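Local coordinates for molybdate-binding protein MolA (Haemophilus influenzae, PDB 3PSH) that binds molybdate and tungstate, but not sulfate or phosphate, in the periplasm as the solute-binding subunit of the MolBCA low-affinity molybdate importer, at residues T5-R10 / L140-E145; V23-T28 / V110-R115; A32-A37 / M282-A287. One frame throughout, in Å; residues are numbered along the deposited sequence.

Overall arrangement
All three contacts are buried. Contact 1 lies farther from the middle of the chain, about 15 Å centre to centre, against about 10 Å for contacts 2 and 3. Contacts 1 and 2 touch through the end of strand 109-112 and the turn after it. Contacts 2 and 3 share helix 26-34: its first turn belongs to contact 2 and its end to contact 3. The chemistry follows the place. In contact 1 one amide ties a loop to helix 132-151. Contact 2 packs a helix start on a strand end and leads to the molybdate. Contact 3 pairs an amide with a buried carboxylate, where 26-34 meets helix 283-297.

Contact 1: residues T5-R10 / L140-E145; sequences TDQLDR and LKQGIE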
# COMPACT_ATOMS: atom_id res chain seq x y z
N THR A 5 -3.13 18.99 -10.33
CA THR A 5 -1.70 18.67 -10.33
C THR A 5 -1.55 17.28 -9.74
O THR A 5 -2.02 16.97 -8.65
CB THR A 5 -0.85 19.66 -9.55
OG1 THR A 5 -1.11 20.98 -10.08
CG2 THR A 5 0.62 19.37 -9.64
N ASP A 6 -0.99 16.44 -10.54
CA ASP A 6 -0.81 15.00 -10.09
C ASP A 6 0.53 14.87 -9.31
O ASP A 6 1.31 15.82 -9.17
CB ASP A 6 -0.94 14.03 -11.28
CG ASP A 6 0.32 13.89 -12.12
OD1 ASP A 6 1.42 14.48 -11.82
OD2 ASP A 6 0.24 13.12 -13.11
N GLN A 7 0.79 13.63 -8.89
CA GLN A 7 1.93 13.38 -8.00
C GLN A 7 3.31 13.24 -8.74
O GLN A 7 4.40 12.89 -8.15
CB GLN A 7 1.56 12.25 -7.04
CG GLN A 7 0.44 12.70 -6.11
CD GLN A 7 0.29 11.75 -4.91
OE1 GLN A 7 0.02 10.60 -5.11
NE2 GLN A 7 0.21 12.29 -3.72
N LEU A 8 3.31 13.48 -10.06
CA LEU A 8 4.54 13.72 -10.78
C LEU A 8 4.64 15.25 -11.06
O LEU A 8 5.49 15.70 -11.95
CB LEU A 8 4.53 12.83 -12.04
CG LEU A 8 4.68 11.28 -11.98
CD1 LEU A 8 4.75 10.70 -13.34
CD2 LEU A 8 5.93 10.99 -11.24
N ASP A 9 3.78 16.05 -10.38
CA ASP A 9 3.75 17.55 -10.57
C ASP A 9 3.38 17.95 -12.04
O ASP A 9 3.72 19.05 -12.55
CB ASP A 9 5.10 18.14 -10.15
CG ASP A 9 5.38 18.00 -8.59
OD1 ASP A 9 4.48 17.71 -7.78
OD2 ASP A 9 6.59 18.19 -8.26
N ARG A 10 2.62 17.05 -12.65
CA ARG A 10 2.05 17.32 -13.97
C ARG A 10 0.73 18.02 -13.84
O ARG A 10 -0.15 17.60 -13.06
CB ARG A 10 1.86 16.02 -14.73
CG ARG A 10 3.19 15.31 -14.98
CD ARG A 10 2.94 13.83 -15.39
NE ARG A 10 2.32 13.74 -16.73
CZ ARG A 10 1.03 13.42 -16.96
NH1 ARG A 10 0.17 13.23 -15.97
NH2 ARG A 10 0.63 13.38 -18.25
N LEU A 140 0.09 10.42 1.30
CA LEU A 140 -1.09 9.61 1.39
C LEU A 140 -2.24 10.57 1.46
O LEU A 140 -3.20 10.44 0.72
CB LEU A 140 -1.04 8.76 2.69
CG LEU A 140 -2.32 7.94 2.89
CD1 LEU A 140 -2.67 7.01 1.78
CD2 LEU A 140 -2.04 7.09 4.16
N LYS A 141 -2.11 11.61 2.29
CA LYS A 141 -3.19 12.59 2.40
C LYS A 141 -3.39 13.29 1.02
O LYS A 141 -4.56 13.48 0.61
CB LYS A 141 -2.83 13.72 3.43
CG LYS A 141 -3.79 14.85 3.53
CD LYS A 141 -3.26 15.79 4.63
CE LYS A 141 -3.83 17.20 4.58
NZ LYS A 141 -5.23 17.43 4.31
N GLN A 142 -2.32 13.73 0.40
CA GLN A 142 -2.42 14.50 -0.93
C GLN A 142 -3.02 13.55 -2.01
O GLN A 142 -3.87 13.93 -2.84
CB GLN A 142 -1.05 15.00 -1.32
CG GLN A 142 -0.95 15.51 -2.72
CD GLN A 142 0.46 15.87 -3.08
OE1 GLN A 142 1.19 15.03 -3.51
NE2 GLN A 142 0.83 17.19 -3.00
N GLY A 143 -2.57 12.27 -1.96
CA GLY A 143 -3.09 11.30 -2.91
C GLY A 143 -4.55 10.98 -2.80
O GLY A 143 -5.29 10.88 -3.77
N ILE A 144 -4.94 10.68 -1.56
CA ILE A 144 -6.35 10.44 -1.31
C ILE A 144 -7.16 11.69 -1.76
O ILE A 144 -8.24 11.54 -2.39
CB ILE A 144 -6.63 10.06 0.22
CG1 ILE A 144 -6.05 8.66 0.55
CG2 ILE A 144 -8.18 10.01 0.44
CD1 ILE A 144 -6.22 8.37 2.08
N GLU A 145 -6.64 12.84 -1.32
CA GLU A 145 -7.39 14.10 -1.75
C GLU A 145 -7.55 14.21 -3.23
O GLU A 145 -8.66 14.62 -3.74
CB GLU A 145 -6.83 15.36 -1.10
CG GLU A 145 -6.96 15.31 0.44
CD GLU A 145 -6.10 16.37 1.13
OE1 GLU A 145 -5.22 16.94 0.46
OE2 GLU A 145 -6.28 16.56 2.34
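Gln7 reaches the helix at 140-145 and gives a side-chain hydrogen bond to Gln142. The donor sits in a type I beta turn, Asp6 to Asp9, between strands 2-5 and 11-14. The acceptor sits on helix 132-151, which follows the last strand of the first parallel sheet of this periplasmic binding protein. Gln7 NE2 lies 2.9 Å from Gln142 OE1. The bond is nearly straight (N-H...O 169°) and uses a lone pair in the carbonyl plane of Gln142. It also lies close to the amide plane of Gln7. The two side chains run past each other in opposite directions, and their amide planes stand 67° apart. Gln142 CG, anti to the backbone N (chi1 168°), starts an extended chain that carries OE1 out to Gln7. The aliphatic part of Gln142 also lies along the amide, its CG 3.6 Å from Gln7 NE2. Gly143 has no side chain, which probably lets the Gln7 amide come close to the helix: Gly143 CA is 3.9 Å from Gln7 OE1.

Gln7 NE2 gives a second hydrogen bond to Gly139 O on the same helix. OE1 accepts from the backbone N of Leu114 and of Ser113, just after strand 109-112. With four bonds on its two polar atoms, this buried amide is fixed in its rotation. It joins the loop, the strand end and the helix.

The turn that presents Gln7 is itself fixed by Asp6. Arg10 NH1 forms a salt bridge with Asp6 OD2 at 2.9 Å. Asp9 N bonds back to Asp6 O at 2.8 Å. Asp6 OD1 forms an Asx turn with Leu8 N at 2.8 Å and also takes Arg10 N at 3.0 Å, the two donors arriving on opposite faces of the carboxylate plane.

Contact 2: residues V23-T28 / V110-R115; sequences VLQHQT and VAISLR. With MOO (molybdate ion), chain B.
Thr28 and Ile112 form the tight part of this contact. Thr28 OG1 sits 3.4 Å from Ile112 CB, and equally near the two carbons branching from it. The two side chains cross at about a right angle. Gln25, at the N-cap position of helix 26-34, also lies across Ile112. The contact is lighter past the strand end, where Gln27 CB meets Leu114 CD1 at 3.9 Å, a single carbon pair that Met282 also covers. In the first parallel sheet, strands 21-24 and 109-112 flank strand 87-91. The contact uses the end of 109-112, the turn after it and the start of helix 26-34. Helix 132-151 covers this side through Leu146 and Ile147.

Away from the strand lies the ligand. His26 NE2 donates to molybdate O4 at 2.7 Å (N-H...O 162°), with the oxygen at the ring edge and in its plane. Gln27 NE2 donates to molybdate O3 at 2.8 Å, a more bent bond at 139°. A bend at chi2 (100°) folds the Gln27 amide back over the His26 ring, with OE1 3.3 Å above the ring centre. Tyr196 OH, Arg243 NH1 and the backbone N of Gly279 and Tyr280 also hydrogen-bond the molybdate.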
# COMPACT_ATOMS: atom_id res chain seq x y z
N VAL A 23 -8.05 2.34 -14.03
CA VAL A 23 -7.15 2.52 -12.89
C VAL A 23 -6.03 1.48 -12.94
O VAL A 23 -6.26 0.31 -12.66
CB VAL A 23 -7.94 2.40 -11.50
CG1 VAL A 23 -6.88 2.57 -10.40
CG2 VAL A 23 -8.99 3.52 -11.45
N LEU A 24 -4.85 1.93 -13.41
CA LEU A 24 -3.71 1.00 -13.67
C LEU A 24 -2.71 0.87 -12.51
O LEU A 24 -1.49 0.80 -12.72
CB LEU A 24 -3.01 1.33 -15.03
CG LEU A 24 -3.98 1.31 -16.31
CD1 LEU A 24 -3.11 1.60 -17.53
CD2 LEU A 24 -4.79 -0.02 -16.42
N GLN A 25 -3.23 0.98 -11.30
CA GLN A 25 -2.40 0.94 -10.08
C GLN A 25 -3.32 0.39 -9.00
O GLN A 25 -4.44 0.93 -8.81
CB GLN A 25 -1.93 2.36 -9.73
CG GLN A 25 -0.79 2.30 -8.63
CD GLN A 25 -0.73 3.49 -7.74
OE1 GLN A 25 0.36 4.12 -7.62
NE2 GLN A 25 -1.85 3.88 -7.15
N HIS A 26 -2.95 -0.70 -8.25
CA HIS A 26 -3.72 -1.29 -7.19
C HIS A 26 -3.93 -0.39 -5.97
O HIS A 26 -4.97 -0.41 -5.35
CB HIS A 26 -3.12 -2.65 -6.73
CG HIS A 26 -1.65 -2.59 -6.42
ND1 HIS A 26 -0.69 -2.29 -7.37
CD2 HIS A 26 -0.95 -2.88 -5.28
CE1 HIS A 26 0.52 -2.37 -6.84
NE2 HIS A 26 0.38 -2.64 -5.55
N GLN A 27 -2.94 0.46 -5.71
CA GLN A 27 -3.05 1.35 -4.53
C GLN A 27 -4.18 2.34 -4.75
O GLN A 27 -5.06 2.54 -3.88
CB GLN A 27 -1.78 2.11 -4.21
CG GLN A 27 -0.74 1.01 -3.81
CD GLN A 27 0.20 0.67 -4.91
OE1 GLN A 27 -0.08 0.79 -6.10
NE2 GLN A 27 1.40 0.18 -4.48
N THR A 28 -4.14 2.97 -5.92
CA THR A 28 -5.25 3.91 -6.20
C THR A 28 -6.61 3.11 -6.28
O THR A 28 -7.62 3.62 -5.82
CB THR A 28 -5.04 4.56 -7.54
OG1 THR A 28 -3.96 5.50 -7.47
CG2 THR A 28 -6.31 5.25 -8.02
N VAL A 110 -3.30 10.59 -14.81
CA VAL A 110 -3.08 11.13 -13.49
C VAL A 110 -2.22 10.10 -12.75
O VAL A 110 -2.64 8.94 -12.58
CB VAL A 110 -4.38 11.25 -12.70
CG1 VAL A 110 -4.14 11.75 -11.20
CG2 VAL A 110 -5.28 12.26 -13.38
N ALA A 111 -0.99 10.54 -12.47
CA ALA A 111 0.08 9.66 -11.82
C ALA A 111 -0.05 9.77 -10.30
O ALA A 111 -0.25 10.94 -9.73
CB ALA A 111 1.47 10.12 -12.30
N ILE A 112 -0.08 8.61 -9.65
CA ILE A 112 -0.25 8.62 -8.20
C ILE A 112 0.97 7.92 -7.56
O ILE A 112 1.35 6.83 -7.94
CB ILE A 112 -1.51 7.86 -7.82
CG1 ILE A 112 -2.79 8.61 -8.29
CG2 ILE A 112 -1.58 7.62 -6.22
CD1 ILE A 112 -3.13 10.00 -7.64
N SER A 113 1.55 8.61 -6.58
CA SER A 113 2.69 8.03 -5.88
C SER A 113 2.33 7.82 -4.40
O SER A 113 3.10 7.10 -3.75
CB SER A 113 3.87 9.00 -5.83
OG SER A 113 3.50 10.18 -5.16
N LEU A 114 1.30 8.52 -3.85
CA LEU A 114 1.07 8.50 -2.38
C LEU A 114 2.34 8.94 -1.59
O LEU A 114 2.54 8.58 -0.38
CB LEU A 114 0.58 7.12 -1.91
CG LEU A 114 -0.67 6.67 -2.69
CD1 LEU A 114 -1.11 5.29 -2.08
CD2 LEU A 114 -1.80 7.67 -2.62
N ARG A 115 3.16 9.75 -2.22
CA ARG A 115 4.35 10.32 -1.59
C ARG A 115 4.60 11.76 -2.07
O ARG A 115 4.44 12.13 -3.27
CB ARG A 115 5.56 9.37 -1.81
CG ARG A 115 6.47 9.53 -2.98
CD ARG A 115 7.78 8.77 -2.73
NE ARG A 115 8.51 8.71 -3.97
CZ ARG A 115 8.52 7.68 -4.77
NH1 ARG A 115 7.82 6.56 -4.53
NH2 ARG A 115 9.19 7.78 -5.86
MO MOO B . 3.49 -2.24 -3.07
O1 MOO B . 4.36 -3.15 -1.94
O2 MOO B . 4.51 -1.65 -4.33
O3 MOO B . 2.80 -0.89 -2.29
O4 MOO B . 2.18 -3.20 -3.55

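Contact 3: residues A32-A37 / M282-A287; sequences AVQLDA and MPEALA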
# COMPACT_ATOMS: atom_id res chain seq x y z
N ALA A 32 -9.96 4.05 -4.30
CA ALA A 32 -11.24 4.33 -4.99
C ALA A 32 -12.34 3.45 -4.45
O ALA A 32 -13.51 3.93 -4.33
CB ALA A 32 -11.16 4.09 -6.51
N VAL A 33 -12.00 2.19 -4.08
CA VAL A 33 -13.01 1.33 -3.53
C VAL A 33 -13.47 1.96 -2.21
O VAL A 33 -14.68 1.95 -1.84
CB VAL A 33 -12.44 -0.14 -3.33
CG1 VAL A 33 -13.36 -0.97 -2.39
CG2 VAL A 33 -12.23 -0.81 -4.69
N GLN A 34 -12.52 2.49 -1.46
CA GLN A 34 -12.88 3.03 -0.13
C GLN A 34 -13.56 4.40 -0.20
O GLN A 34 -13.98 4.98 0.80
CB GLN A 34 -11.69 3.08 0.85
CG GLN A 34 -11.15 1.63 1.10
CD GLN A 34 -9.90 1.69 1.99
OE1 GLN A 34 -9.99 2.12 3.16
NE2 GLN A 34 -8.73 1.34 1.41
N LEU A 35 -13.45 5.04 -1.36
CA LEU A 35 -14.19 6.28 -1.66
C LEU A 35 -15.57 5.94 -2.28
O LEU A 35 -16.35 6.91 -2.56
CB LEU A 35 -13.37 7.10 -2.67
CG LEU A 35 -12.10 7.71 -2.15
CD1 LEU A 35 -11.49 8.46 -3.33
CD2 LEU A 35 -12.31 8.68 -0.90
N ASP A 36 -15.91 4.65 -2.40
CA ASP A 36 -17.23 4.15 -2.99
C ASP A 36 -17.30 4.75 -4.41
O ASP A 36 -18.39 5.22 -4.81
CB ASP A 36 -18.50 4.67 -2.25
CG ASP A 36 -19.73 3.74 -2.43
OD1 ASP A 36 -19.63 2.66 -3.06
OD2 ASP A 36 -20.83 4.16 -1.95
N ALA A 37 -16.20 4.63 -5.18
CA ALA A 37 -16.09 5.24 -6.54
C ALA A 37 -16.12 4.21 -7.67
O ALA A 37 -16.00 4.57 -8.85
CB ALA A 37 -14.77 6.14 -6.69
N MET A 282 -1.29 2.80 2.80
CA MET A 282 -2.70 2.69 2.50
C MET A 282 -3.41 3.04 3.76
O MET A 282 -2.88 2.77 4.86
CB MET A 282 -3.08 1.23 2.08
CG MET A 282 -2.34 0.58 0.92
SD MET A 282 -3.15 0.85 -0.74
CE MET A 282 -3.40 2.62 -0.77
N PRO A 283 -4.56 3.72 3.64
CA PRO A 283 -5.16 4.30 4.82
C PRO A 283 -5.46 3.26 5.87
O PRO A 283 -5.31 3.58 7.07
CB PRO A 283 -6.48 4.94 4.32
CG PRO A 283 -6.71 4.31 2.84
CD PRO A 283 -5.31 3.99 2.37
N GLU A 284 -5.94 2.09 5.47
CA GLU A 284 -6.22 1.02 6.48
C GLU A 284 -5.00 0.47 7.14
O GLU A 284 -5.09 -0.06 8.26
CB GLU A 284 -7.07 -0.14 5.89
CG GLU A 284 -6.37 -1.01 4.82
CD GLU A 284 -6.30 -0.47 3.40
OE1 GLU A 284 -6.52 0.75 3.20
OE2 GLU A 284 -6.03 -1.29 2.49
N ALA A 285 -3.88 0.54 6.43
CA ALA A 285 -2.57 0.04 7.00
C ALA A 285 -2.17 0.93 8.13
O ALA A 285 -1.73 0.39 9.15
CB ALA A 285 -1.54 0.02 5.96
N LEU A 286 -2.29 2.26 7.98
CA LEU A 286 -2.03 3.19 9.16
C LEU A 286 -3.02 2.94 10.27
O LEU A 286 -2.65 2.59 11.43
CB LEU A 286 -2.11 4.70 8.74
CG LEU A 286 -0.79 5.04 8.00
CD1 LEU A 286 -0.49 4.42 6.58
CD2 LEU A 286 -0.69 6.60 7.90
N ALA A 287 -4.32 3.05 9.93
CA ALA A 287 -5.34 3.14 10.95
C ALA A 287 -5.42 1.80 11.78
O ALA A 287 -5.46 1.77 13.05
CB ALA A 287 -6.63 3.49 10.31
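Gln34 and Glu284 cross at about a right angle, and their flat ends stand 73° apart. Gln34 NE2 donates to Glu284 OE1 at 2.9 Å (N-H...O 153°). The donor comes from above the carboxylate plane, well out of it. Gln34 is extended beyond CG and reaches the start of the other helix. Glu284 is bent instead: its CG lies between the backbone N and the carbonyl carbon (chi1 68°), and a further turn at chi2 brings OE1 back to meet the amide. Pro283 faces Gln34 from the opposite direction, with its CG 3.9 Å from Gln34 NE2.

Both polar groups have further partners. Glu284 OE2 makes a salt bridge with Lys276 and accepts from Asn30 ND2, which probably helps to keep the buried carboxylate charged. Gln34 OE1 is hydrogen-bonded to Tyr314 OH.

The contact joins the C-terminal end of helix 26-34, closed by a Schellman motif at Asp36, to the N-terminal turn of helix 283-297, with Met282 at the N-cap position. Helix 307-319 packs on it through Tyr314 and Tyr319, and Leu160 of helix 154-165 touches both Gln34 and Pro283.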